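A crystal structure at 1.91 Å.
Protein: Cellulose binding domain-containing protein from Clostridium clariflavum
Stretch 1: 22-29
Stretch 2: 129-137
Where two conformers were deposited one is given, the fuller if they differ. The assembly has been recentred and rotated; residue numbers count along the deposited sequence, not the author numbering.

Stretch 1 22-29: RWDFVIEN
Stretch 2 (129-137) TFSYWDKMT

Two distant segments of one chain meet through side chains rather than backbone pairing. Residues 25-29 form a strand; stretch 2 is mostly irregular, with a short strand at 131-132 and strand geometry again by Thr137. From Phe130 to Tyr132 the chain advances obliquely in the strand's general sense, then turns aside and partly back to Met136. The nearest CA pairs, Phe25 CA to Phe130 CA at 7.5 Å and Trp23 CA to Met136 CA at 9.0 Å, are bridged by side chains, and the two stretches together bury 327 Å².

The apolar packing centres on Phe130 (phi/psi -67/134; chi1 -79°, m; chi2 87°), whose CA-to-CB bond points toward stretch 1. Val26, with phi/psi -125/124 and chi1 t, also points toward its partner and lays CG2 over one face of that ring, 4.1 Å from the centroid and 27° off the normal, a CH-pi contact; the closest atoms are Val26 CG2 and Phe130 CD2 at 3.7 Å. The same ring reaches the backbone: Phe130 CE2 lies 3.7 Å from Asp24 O, and Phe25 N sits near the ring plane, 4.1 Å from Phe130 CE2.

Met136 (-113/148) reaches the start of the strand with chi1 m and chi2 t, then turns at chi3 p. Met136 CE ends 3.9 Å from Phe25 CD2 and 3.5 Å from Trp23 O, so one methyl touches both an aromatic ring and a carbonyl. Phe25 (-142/161) adopts chi1 60° (p), chi2 89°, while its CA-to-CB bond points away.

Polar chemistry across the contact is a single hydrogen bond: Tyr132 OH donates to Glu28 OE1 at 2.6 Å, a phenol being a good donor to a carboxylate. The CA-to-CB bond of Glu28 (chi1 m, chi2 t, chi3 -36°) points toward stretch 2; Tyr132 (chi1 -68°, m; chi2 -59°) leaves its backbone sideways, yet its hydroxyl reaches the carboxylate.

Within stretch 1, Arg22, with chi1 to chi3 all m, forms a salt bridge to Asp24 (chi1 m): NH2 to OD2 is 2.9 Å, a weak hydrogen bond, and NE donates to OD1 at 3.2 Å.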

# COMPACT_ATOMS: atom_id res chain seq x y z
N ARG A 22 -19.11 8.87 -3.18
CA ARG A 22 -18.33 9.89 -2.45
C ARG A 22 -16.89 9.46 -2.33
O ARG A 22 -16.60 8.40 -1.75
CB ARG A 22 -18.94 10.17 -1.08
CG ARG A 22 -20.34 10.76 -1.25
CD ARG A 22 -20.25 12.26 -1.73
NE ARG A 22 -19.54 13.13 -0.79
CZ ARG A 22 -20.12 13.70 0.25
NH1 ARG A 22 -21.42 13.51 0.47
NH2 ARG A 22 -19.40 14.45 1.09
N TRP A 23 -15.99 10.23 -2.93
CA TRP A 23 -14.58 9.85 -2.87
C TRP A 23 -13.81 10.55 -1.74
O TRP A 23 -12.57 10.50 -1.69
CB TRP A 23 -13.94 10.12 -4.22
CG TRP A 23 -14.34 11.49 -4.84
CD1 TRP A 23 -15.34 11.73 -5.80
CD2 TRP A 23 -13.76 12.76 -4.53
NE1 TRP A 23 -15.35 13.09 -6.11
CE2 TRP A 23 -14.42 13.73 -5.32
CE3 TRP A 23 -12.74 13.16 -3.64
CZ2 TRP A 23 -14.08 15.09 -5.25
CZ3 TRP A 23 -12.40 14.50 -3.57
CH2 TRP A 23 -13.08 15.47 -4.38
N ASP A 24 -14.53 11.23 -0.83
CA ASP A 24 -13.89 12.11 0.18
C ASP A 24 -12.64 11.52 0.83
O ASP A 24 -12.67 10.38 1.39
CB ASP A 24 -14.80 12.34 1.36
CG ASP A 24 -16.11 13.03 0.97
OD1 ASP A 24 -16.43 13.09 -0.26
OD2 ASP A 24 -16.80 13.49 1.90
N PHE A 25 -11.58 12.32 0.87
CA PHE A 25 -10.35 11.86 1.50
C PHE A 25 -9.66 12.96 2.27
O PHE A 25 -9.94 14.17 2.07
CB PHE A 25 -9.41 11.23 0.48
CG PHE A 25 -8.98 12.17 -0.63
CD1 PHE A 25 -7.85 12.98 -0.48
CD2 PHE A 25 -9.66 12.15 -1.88
CE1 PHE A 25 -7.42 13.82 -1.51
CE2 PHE A 25 -9.22 12.97 -2.94
CZ PHE A 25 -8.12 13.85 -2.73
N VAL A 26 -8.77 12.52 3.16
CA VAL A 26 -7.87 13.41 3.86
C VAL A 26 -6.45 12.91 3.60
O VAL A 26 -6.15 11.74 3.81
CB VAL A 26 -8.12 13.36 5.39
CG1 VAL A 26 -7.14 14.33 6.13
CG2 VAL A 26 -9.58 13.72 5.69
N ILE A 27 -5.60 13.76 3.08
CA ILE A 27 -4.20 13.38 2.97
C ILE A 27 -3.54 14.01 4.15
O ILE A 27 -3.61 15.23 4.32
CB ILE A 27 -3.51 14.00 1.77
CG1 ILE A 27 -4.16 13.55 0.47
CG2 ILE A 27 -1.98 13.67 1.78
CD1 ILE A 27 -3.57 14.28 -0.69
N GLU A 28 -2.88 13.19 4.95
CA GLU A 28 -2.15 13.64 6.11
C GLU A 28 -0.67 13.78 5.73
O GLU A 28 -0.11 12.91 5.03
CB GLU A 28 -2.32 12.64 7.26
CG GLU A 28 -3.76 12.42 7.73
CD GLU A 28 -3.85 11.61 9.04
OE1 GLU A 28 -3.03 10.70 9.24
OE2 GLU A 28 -4.74 11.89 9.89
N ASN A 29 -0.03 14.86 6.19
CA ASN A 29 1.41 15.06 5.99
C ASN A 29 2.12 14.61 7.27
O ASN A 29 2.07 15.31 8.27
CB ASN A 29 1.73 16.53 5.68
CG ASN A 29 3.20 16.78 5.42
OD1 ASN A 29 4.08 15.95 5.74
ND2 ASN A 29 3.48 17.97 4.85
N THR A 129 -16.60 7.17 10.23
CA THR A 129 -15.85 8.39 10.00
C THR A 129 -14.61 8.08 9.18
O THR A 129 -14.45 6.95 8.72
CB THR A 129 -15.42 9.06 11.29
OG1 THR A 129 -14.92 10.40 10.99
CG2 THR A 129 -14.38 8.11 12.01
N PHE A 130 -13.75 9.08 8.99
CA PHE A 130 -12.60 8.94 8.08
C PHE A 130 -11.64 7.91 8.70
O PHE A 130 -11.35 7.99 9.90
CB PHE A 130 -11.88 10.29 7.92
CG PHE A 130 -12.58 11.20 6.99
CD1 PHE A 130 -13.57 12.02 7.45
CD2 PHE A 130 -12.27 11.18 5.64
CE1 PHE A 130 -14.28 12.87 6.57
CE2 PHE A 130 -12.96 12.03 4.73
CZ PHE A 130 -13.97 12.86 5.21
N SER A 131 -11.15 6.95 7.89
CA SER A 131 -10.30 5.88 8.41
C SER A 131 -9.20 5.71 7.41
O SER A 131 -9.44 5.92 6.23
CB SER A 131 -11.11 4.57 8.39
OG SER A 131 -12.23 4.70 9.20
N TYR A 132 -8.01 5.30 7.84
CA TYR A 132 -6.95 4.94 6.85
C TYR A 132 -7.50 3.91 5.86
O TYR A 132 -8.16 2.96 6.27
CB TYR A 132 -5.73 4.33 7.55
CG TYR A 132 -5.03 5.41 8.38
CD1 TYR A 132 -4.54 6.58 7.73
CD2 TYR A 132 -4.93 5.32 9.77
CE1 TYR A 132 -3.92 7.59 8.47
CE2 TYR A 132 -4.29 6.34 10.53
CZ TYR A 132 -3.80 7.46 9.86
OH TYR A 132 -3.22 8.51 10.57
N TRP A 133 -7.26 4.11 4.59
CA TRP A 133 -7.94 3.25 3.66
C TRP A 133 -6.94 2.94 2.57
O TRP A 133 -6.54 3.83 1.81
CB TRP A 133 -9.06 4.06 3.03
CG TRP A 133 -9.94 3.25 2.06
CD1 TRP A 133 -10.47 3.72 0.90
CD2 TRP A 133 -10.44 1.89 2.22
NE1 TRP A 133 -11.26 2.75 0.31
CE2 TRP A 133 -11.25 1.62 1.10
CE3 TRP A 133 -10.23 0.87 3.18
CZ2 TRP A 133 -11.88 0.37 0.91
CZ3 TRP A 133 -10.85 -0.37 3.00
CH2 TRP A 133 -11.66 -0.62 1.86
N ASP A 134 -6.54 1.67 2.47
CA ASP A 134 -5.50 1.34 1.50
C ASP A 134 -6.02 0.88 0.15
O ASP A 134 -5.25 0.27 -0.59
CB ASP A 134 -4.60 0.22 2.05
CG ASP A 134 -5.37 -0.99 2.50
OD1 ASP A 134 -6.54 -1.15 2.11
OD2 ASP A 134 -4.80 -1.81 3.24
N LYS A 135 -7.30 1.14 -0.16
CA LYS A 135 -7.86 0.81 -1.49
C LYS A 135 -8.10 2.05 -2.32
O LYS A 135 -8.64 1.99 -3.42
CB LYS A 135 -9.12 -0.09 -1.39
CG LYS A 135 -8.77 -1.45 -0.69
CD LYS A 135 -9.99 -2.36 -0.69
CE LYS A 135 -10.17 -3.06 -2.04
NZ LYS A 135 -11.53 -3.69 -2.11
N MET A 136 -7.63 3.19 -1.83
CA MET A 136 -7.45 4.33 -2.72
C MET A 136 -5.96 4.59 -2.83
O MET A 136 -5.24 4.34 -1.86
CB MET A 136 -8.16 5.61 -2.17
CG MET A 136 -9.69 5.48 -2.31
SD MET A 136 -10.49 6.89 -1.52
CE MET A 136 -9.94 8.29 -2.47
N THR A 137 -5.48 5.07 -3.99
CA THR A 137 -4.03 5.27 -4.13
C THR A 137 -3.59 6.74 -4.21
O THR A 137 -4.34 7.60 -4.65
CB THR A 137 -3.49 4.56 -5.37
OG1 THR A 137 -4.31 4.86 -6.50
CG2 THR A 137 -3.54 2.99 -5.13